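Antitoxin RnlB (Escherichia coli, PDB 6Y2P) acts as the labile antitoxin of a type II toxin-antitoxin pair, inhibiting the endoribonuclease activity of its cognate toxin RnlA. Local coordinates at residues M1-T5 / E23-S28; M18-F22 / Y104-V109. The contacts are given in a common frame with arbitrary orientation. Residues are numbered along the deposited sequence.

Interaction 1. Residues M1-T5 / E23-S28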
ATOM      1  N   MET C   1      27.213  -9.150 -19.733  1.00 79.82           N
ATOM      2  CA  MET C   1      25.890  -9.141 -19.115  1.00 73.03           C
ATOM      3  C   MET C   1      25.534 -10.526 -18.598  1.00 80.20           C
ATOM      4  O   MET C   1      24.618 -10.711 -17.768  1.00 85.52           O
ATOM      5  CB  MET C   1      24.841  -8.681 -20.116  1.00 78.29           C
ATOM      6  CG  MET C   1      23.581  -8.209 -19.455  1.00 92.67           C
ATOM      7  SD  MET C   1      22.452  -7.508 -20.642  1.00109.59           S
ATOM      8  CE  MET C   1      23.392  -6.074 -21.184  1.00113.91           C
ATOM      9  N   PHE C   2      26.321 -11.491 -19.062  1.00 74.61           N
ATOM     10  CA  PHE C   2      26.133 -12.880 -18.737  1.00 73.93           C
ATOM     11  C   PHE C   2      27.497 -13.535 -18.684  1.00 75.76           C
ATOM     12  O   PHE C   2      28.464 -13.033 -19.260  1.00 78.78           O
ATOM     13  CB  PHE C   2      25.258 -13.584 -19.784  1.00 77.01           C
ATOM     14  CG  PHE C   2      25.849 -13.576 -21.151  1.00 81.98           C
ATOM     15  CD1 PHE C   2      25.616 -12.518 -22.011  1.00 82.75           C
ATOM     16  CD2 PHE C   2      26.666 -14.616 -21.577  1.00 92.39           C
ATOM     17  CE1 PHE C   2      26.194 -12.498 -23.284  1.00 84.68           C
ATOM     18  CE2 PHE C   2      27.240 -14.604 -22.845  1.00 93.90           C
ATOM     19  CZ  PHE C   2      27.002 -13.541 -23.694  1.00 90.05           C
ATOM     20  N   GLU C   3      27.525 -14.718 -18.061  1.00 80.38           N
ATOM     21  CA  GLU C   3      28.682 -15.602 -17.982  1.00 84.39           C
ATOM     22  C   GLU C   3      28.199 -17.034 -18.140  1.00 96.76           C
ATOM     23  O   GLU C   3      27.285 -17.464 -17.426  1.00101.14           O
ATOM     24  CB  GLU C   3      29.423 -15.475 -16.652  1.00 82.06           C
ATOM     25  CG  GLU C   3      30.465 -16.580 -16.424  1.00 90.42           C
ATOM     26  CD  GLU C   3      31.593 -16.133 -15.502  1.00 98.87           C
ATOM     27  OE1 GLU C   3      31.454 -15.042 -14.906  1.00 98.58           O
ATOM     28  OE2 GLU C   3      32.617 -16.852 -15.387  1.00102.92           O
ATOM     29  N   ILE C   4      28.773 -17.752 -19.098  1.00 95.92           N
ATOM     30  CA  ILE C   4      28.509 -19.181 -19.203  1.00 98.69           C
ATOM     31  C   ILE C   4      29.342 -19.927 -18.171  1.00100.80           C
ATOM     32  O   ILE C   4      30.576 -19.933 -18.233  1.00101.63           O
ATOM     33  CB  ILE C   4      28.755 -19.680 -20.633  1.00 99.45           C
ATOM     34  CG1 ILE C   4      27.641 -19.114 -21.502  1.00102.63           C
ATOM     35  CG2 ILE C   4      28.676 -21.194 -20.689  1.00104.27           C
ATOM     36  CD1 ILE C   4      28.081 -18.177 -22.567  1.00101.98           C
ATOM     37  N   THR C   5      28.662 -20.553 -17.206  1.00102.72           N
ATOM     38  CA  THR C   5      29.323 -21.267 -16.116  1.00105.54           C
ATOM     39  C   THR C   5      29.501 -22.748 -16.413  1.00113.41           C
ATOM     40  O   THR C   5      30.467 -23.350 -15.933  1.00122.42           O
ATOM     41  CB  THR C   5      28.527 -21.097 -14.818  1.00103.97           C
ATOM     42  OG1 THR C   5      27.172 -21.500 -15.029  1.00104.69           O
ATOM     43  CG2 THR C   5      28.558 -19.645 -14.356  1.00 89.71           C
ATOM     44  N   GLU C  23      21.178  -6.120 -14.988  1.00 60.63           N
ATOM     45  CA  GLU C  23      20.542  -6.310 -16.282  1.00 65.39           C
ATOM     46  C   GLU C  23      20.179  -7.772 -16.519  1.00 67.00           C
ATOM     47  O   GLU C  23      20.930  -8.683 -16.178  1.00 82.98           O
ATOM     48  CB  GLU C  23      21.452  -5.798 -17.399  1.00 74.63           C
ATOM     49  CG  GLU C  23      21.641  -4.279 -17.373  1.00 84.62           C
ATOM     50  CD  GLU C  23      22.767  -3.818 -18.275  1.00 98.67           C
ATOM     51  OE1 GLU C  23      22.491  -3.086 -19.240  1.00105.66           O
ATOM     52  OE2 GLU C  23      23.930  -4.188 -18.023  1.00105.44           O
ATOM     53  N   ASN C  24      19.034  -7.991 -17.145  1.00 70.09           N
ATOM     54  CA  ASN C  24      18.573  -9.348 -17.406  1.00 66.46           C
ATOM     55  C   ASN C  24      19.219  -9.893 -18.683  1.00 69.44           C
ATOM     56  O   ASN C  24      18.986  -9.338 -19.769  1.00 58.45           O
ATOM     57  CB  ASN C  24      17.064  -9.370 -17.540  1.00 50.08           C
ATOM     58  CG  ASN C  24      16.491 -10.737 -17.270  1.00 59.49           C
ATOM     59  OD1 ASN C  24      17.030 -11.744 -17.760  1.00 58.09           O
ATOM     60  ND2 ASN C  24      15.375 -10.799 -16.478  1.00 64.94           N
ATOM     61  N   PRO C  25      19.973 -11.003 -18.615  1.00 72.21           N
ATOM     62  CA  PRO C  25      20.642 -11.513 -19.829  1.00 74.25           C
ATOM     63  C   PRO C  25      19.686 -11.842 -20.955  1.00 76.13           C
ATOM     64  O   PRO C  25      20.130 -11.911 -22.105  1.00 80.95           O
ATOM     65  CB  PRO C  25      21.378 -12.776 -19.349  1.00 69.48           C
ATOM     66  CG  PRO C  25      21.385 -12.706 -17.885  1.00 69.72           C
ATOM     67  CD  PRO C  25      20.191 -11.879 -17.453  1.00 65.08           C
ATOM     68  N   LEU C  26      18.409 -12.112 -20.665  1.00 76.07           N
ATOM     69  CA  LEU C  26      17.436 -12.484 -21.696  1.00 76.20           C
ATOM     70  C   LEU C  26      17.019 -11.311 -22.589  1.00 80.61           C
ATOM     71  O   LEU C  26      16.312 -11.522 -23.588  1.00 84.29           O
ATOM     72  CB  LEU C  26      16.209 -13.114 -21.041  1.00 66.28           C
ATOM     73  CG  LEU C  26      16.556 -14.493 -20.485  1.00 67.09           C
ATOM     74  CD1 LEU C  26      15.491 -15.007 -19.530  1.00 63.96           C
ATOM     75  CD2 LEU C  26      16.834 -15.493 -21.612  1.00 61.79           C
ATOM     76  N   SER C  27      17.458 -10.096 -22.267  1.00 75.06           N
ATOM     77  CA  SER C  27      17.354  -8.967 -23.172  1.00 81.36           C
ATOM     78  C   SER C  27      18.543  -8.923 -24.151  1.00 88.61           C
ATOM     79  O   SER C  27      18.575  -8.070 -25.045  1.00 92.62           O
ATOM     80  CB  SER C  27      17.269  -7.673 -22.386  1.00 86.88           C
ATOM     81  OG  SER C  27      18.563  -7.105 -22.217  1.00101.49           O
ATOM     82  N   SER C  28      19.530  -9.805 -23.972  1.00 86.92           N
ATOM     83  CA  SER C  28      20.713  -9.882 -24.807  1.00 96.77           C
ATOM     84  C   SER C  28      20.790 -11.224 -25.519  1.00101.54           C
ATOM     85  O   SER C  28      21.876 -11.694 -25.871  1.00108.42           O
ATOM     86  CB  SER C  28      21.991  -9.720 -23.993  1.00103.53           C
ATOM     87  OG  SER C  28      21.936  -8.579 -23.168  1.00113.78           O
TER
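This is a side-chain packing contact, without a hydrogen bond between the two segments, in which the N-terminal end of strand 2-7, outermost in this chain's sheet, lies against the loop that leads from strand 13-19 into helix 29-39. Met1, whose long unbranched side chain is extended through chi1 and chi2 (both t), reaches across the loop: its SD is 4.0 Å from Asn24 O, its CE 3.7 Å from Glu23 OE1, and its carbonyl O sits 3.8 Å from Pro25 CG. Phe2, with its CA 5.8 Å from Pro25 CA, brings its CB to 4.0 Å from Pro25 CB, while its ring continues toward Ile32 of helix 29-39.

The loop holds its own shape. Asn24 OD1 accepts from Leu26 N at 3.2 Å, an Asx turn, and Ser27 N bonds to Asn24 O at 3.0 Å; Pro25, whose ring restricts phi, suits this 3-10 turn. Asn24, Leu26 and Ser27 also meet the RnlA toxin chain, Asn24 ND2 through a weak hydrogen bond to its backbone. Across the segments, the Met1 thioether lies among polar loop atoms in van der Waals contact, Phe2 on Pro25 is the one apolar side-chain pair, and no hydrogen bond sets the alignment.

Interaction 2. Residues M18-F22 / Y104-V109; sequences MATGF and YLEASV
Tyr104 lays one face of its ring against the methyl of Thr20: Thr20 CG2 stands 3.9 Å from the ring centroid, 20° off the normal, a CH-pi contact with CG2 3.7 Å from Tyr104 CZ. A beta-branched threonine with chi1 p offers that methyl, and Tyr104 (chi1 m) supplies a flat apolar surface while its OH bonds to Glu3. Met18, extended through chi1 and chi2, meets the ring edge, its CE 4.0 Å from Tyr104 CD2.

Residues 18-19 finish a strand, and Thr20 (phi/psi -109/13) turns the chain out of it. Gly21 follows almost fully extended (177/-166), a phi easily adopted without a side chain, and Phe22 bends back to -74/-17. Across from them, 104-106 are the last helical residues; Ala107 (-92/7) departs from the helix and Ser108 (-92/180) straightens the chain. Thr20 CA lies 5.0 Å from Tyr104 CA, and Gly21 CA 4.4 Å from Ser108 CA. The contact thus joins a strand end to a helix C-terminus. Just past the helix, the carbonyl of Ala107 turns to the 20-22 loop: Ala107 O accepts a weak bond from Phe22 N (2.9 Å, 120° at the hydrogen) and approaches Gly21 CA to 3.4 Å. In return, Thr20 O receives a CA-H...O contact from Tyr104 CA at 3.5 Å.

Ser108 OG donates to Leu105 O at 3.1 Å and also pairs with Leu110 N. Phe22 CB packs on Val109 CG1 at 3.6 Å, and the Phe22 ring (chi1 p) leads away from 104-109 to an edge-to-face stack on the RnlA toxin chain, which also bonds to Val109 O.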
ATOM      1  N   MET C  18      24.541 -17.374 -16.508  1.00 81.47           N
ATOM      2  CA  MET C  18      24.374 -16.631 -15.274  1.00 73.13           C
ATOM      3  C   MET C  18      24.424 -15.124 -15.535  1.00 78.69           C
ATOM      4  O   MET C  18      25.268 -14.647 -16.297  1.00 85.00           O
ATOM      5  CB  MET C  18      25.476 -17.028 -14.323  1.00 75.40           C
ATOM      6  CG  MET C  18      25.560 -16.169 -13.129  1.00 88.54           C
ATOM      7  SD  MET C  18      26.519 -17.088 -11.948  1.00 92.88           S
ATOM      8  CE  MET C  18      27.386 -15.798 -11.085  1.00 86.17           C
ATOM      9  N   ALA C  19      23.527 -14.373 -14.910  1.00 72.03           N
ATOM     10  CA  ALA C  19      23.603 -12.922 -15.000  1.00 70.65           C
ATOM     11  C   ALA C  19      24.738 -12.383 -14.121  1.00 81.88           C
ATOM     12  O   ALA C  19      24.993 -12.885 -13.019  1.00 82.31           O
ATOM     13  CB  ALA C  19      22.275 -12.285 -14.602  1.00 60.52           C
ATOM     14  N   THR C  20      25.391 -11.316 -14.607  1.00 73.79           N
ATOM     15  CA  THR C  20      26.542 -10.694 -13.956  1.00 72.97           C
ATOM     16  C   THR C  20      26.255  -9.326 -13.334  1.00 68.33           C
ATOM     17  O   THR C  20      27.192  -8.679 -12.863  1.00 80.55           O
ATOM     18  CB  THR C  20      27.675 -10.538 -14.985  1.00 80.80           C
ATOM     19  OG1 THR C  20      27.233  -9.674 -16.047  1.00 83.43           O
ATOM     20  CG2 THR C  20      28.126 -11.879 -15.558  1.00 85.48           C
ATOM     21  N   GLY C  21      24.990  -8.940 -13.192  1.00 66.08           N
ATOM     22  CA  GLY C  21      24.635  -7.617 -12.695  1.00 67.25           C
ATOM     23  C   GLY C  21      23.126  -7.441 -12.722  1.00 62.18           C
ATOM     24  O   GLY C  21      22.398  -8.417 -12.882  1.00 55.98           O
ATOM     25  N   PHE C  22      22.638  -6.186 -12.583  1.00 57.66           N
ATOM     26  CA  PHE C  22      21.177  -5.989 -12.521  1.00 52.53           C
ATOM     27  C   PHE C  22      20.468  -6.155 -13.870  1.00 58.83           C
ATOM     28  O   PHE C  22      19.235  -6.258 -13.891  1.00 77.33           O
ATOM     29  CB  PHE C  22      20.821  -4.610 -11.950  1.00 49.12           C
ATOM     30  CG  PHE C  22      21.236  -3.440 -12.842  1.00 59.46           C
ATOM     31  CD1 PHE C  22      22.491  -2.901 -12.734  1.00 58.24           C
ATOM     32  CD2 PHE C  22      20.355  -2.884 -13.783  1.00 62.71           C
ATOM     33  CE1 PHE C  22      22.877  -1.790 -13.510  1.00 67.30           C
ATOM     34  CE2 PHE C  22      20.738  -1.784 -14.587  1.00 54.64           C
ATOM     35  CZ  PHE C  22      21.997  -1.246 -14.436  1.00 71.10           C
ATOM     36  N   TYR C 104      30.230  -8.779  -9.379  1.00 82.70           N
ATOM     37  CA  TYR C 104      28.895  -9.150  -9.850  1.00 82.23           C
ATOM     38  C   TYR C 104      27.846  -8.782  -8.811  1.00 81.32           C
ATOM     39  O   TYR C 104      26.819  -8.164  -9.124  1.00 74.21           O
ATOM     40  CB  TYR C 104      28.815 -10.657 -10.134  1.00 88.63           C
ATOM     41  CG  TYR C 104      29.630 -11.184 -11.298  1.00 88.64           C
ATOM     42  CD1 TYR C 104      30.348 -10.328 -12.120  1.00 84.89           C
ATOM     43  CD2 TYR C 104      29.676 -12.551 -11.576  1.00 85.35           C
ATOM     44  CE1 TYR C 104      31.087 -10.807 -13.186  1.00 83.87           C
ATOM     45  CE2 TYR C 104      30.431 -13.042 -12.646  1.00 86.83           C
ATOM     46  CZ  TYR C 104      31.129 -12.157 -13.445  1.00 84.61           C
ATOM     47  OH  TYR C 104      31.863 -12.615 -14.508  1.00 82.83           O
ATOM     48  N   LEU C 105      28.109  -9.147  -7.550  1.00 78.62           N
ATOM     49  CA  LEU C 105      27.204  -8.807  -6.463  1.00 71.62           C
ATOM     50  C   LEU C 105      27.166  -7.303  -6.221  1.00 75.11           C
ATOM     51  O   LEU C 105      26.113  -6.758  -5.883  1.00 73.89           O
ATOM     52  CB  LEU C 105      27.640  -9.549  -5.199  1.00 63.17           C
ATOM     53  CG  LEU C 105      27.612 -11.076  -5.346  1.00 66.49           C
ATOM     54  CD1 LEU C 105      28.472 -11.731  -4.314  1.00 68.01           C
ATOM     55  CD2 LEU C 105      26.186 -11.605  -5.237  1.00 61.98           C
ATOM     56  N   GLU C 106      28.286  -6.609  -6.433  1.00 79.68           N
ATOM     57  CA  GLU C 106      28.267  -5.163  -6.257  1.00 74.85           C
ATOM     58  C   GLU C 106      27.341  -4.511  -7.262  1.00 69.10           C
ATOM     59  O   GLU C 106      26.700  -3.510  -6.930  1.00 70.12           O
ATOM     60  CB  GLU C 106      29.685  -4.567  -6.350  1.00 62.23           C
ATOM     61  N   ALA C 107      27.234  -5.088  -8.471  1.00 64.66           N
ATOM     62  CA  ALA C 107      26.425  -4.584  -9.588  1.00 65.79           C
ATOM     63  C   ALA C 107      25.013  -5.165  -9.637  1.00 66.89           C
ATOM     64  O   ALA C 107      24.286  -4.938 -10.618  1.00 55.94           O
ATOM     65  CB  ALA C 107      27.114  -4.912 -10.906  1.00 56.95           C
ATOM     66  N   SER C 108      24.623  -5.921  -8.619  1.00 69.19           N
ATOM     67  CA  SER C 108      23.403  -6.695  -8.598  1.00 62.95           C
ATOM     68  C   SER C 108      22.250  -5.913  -7.995  1.00 66.72           C
ATOM     69  O   SER C 108      22.384  -4.767  -7.552  1.00 72.82           O
ATOM     70  CB  SER C 108      23.616  -7.964  -7.784  1.00 67.37           C
ATOM     71  OG  SER C 108      23.249  -7.783  -6.417  1.00 63.88           O
ATOM     72  N   VAL C 109      21.086  -6.565  -7.944  1.00 56.43           N
ATOM     73  CA  VAL C 109      19.996  -6.017  -7.163  1.00 53.47           C
ATOM     74  C   VAL C 109      19.976  -6.573  -5.741  1.00 54.51           C
ATOM     75  O   VAL C 109      19.127  -6.150  -4.945  1.00 58.37           O
ATOM     76  CB  VAL C 109      18.656  -6.237  -7.901  1.00 58.43           C
ATOM     77  CG1 VAL C 109      18.673  -5.501  -9.216  1.00 54.21           C
ATOM     78  CG2 VAL C 109      18.377  -7.712  -8.116  1.00 54.55           C
TER

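Overall arrangement
Interactions 1 and 2 lie about 10 Å apart between centres and draw on neighbouring strands of one sheet, 2-7 in interaction 1 and 13-19 in interaction 2, their segments alternating along the chain. Both are partly buried, but interaction 2 includes no exposed residue, whereas interaction 1 has Met1 and Ser27 exposed, although its centre is about 7 Å from the centre of the chain in space, against about 12 Å for interaction 2. Only interaction 2 adds a CH-pi face and a weak backbone bond to its packing. Glu3 joins them, Glu3 N bonding to Met18 O (2.9 Å) and Glu3 OE1 to Tyr104 OH (2.5 Å). Loop 23-28 and the 22/107-109 end of interaction 2 both meet the toxin.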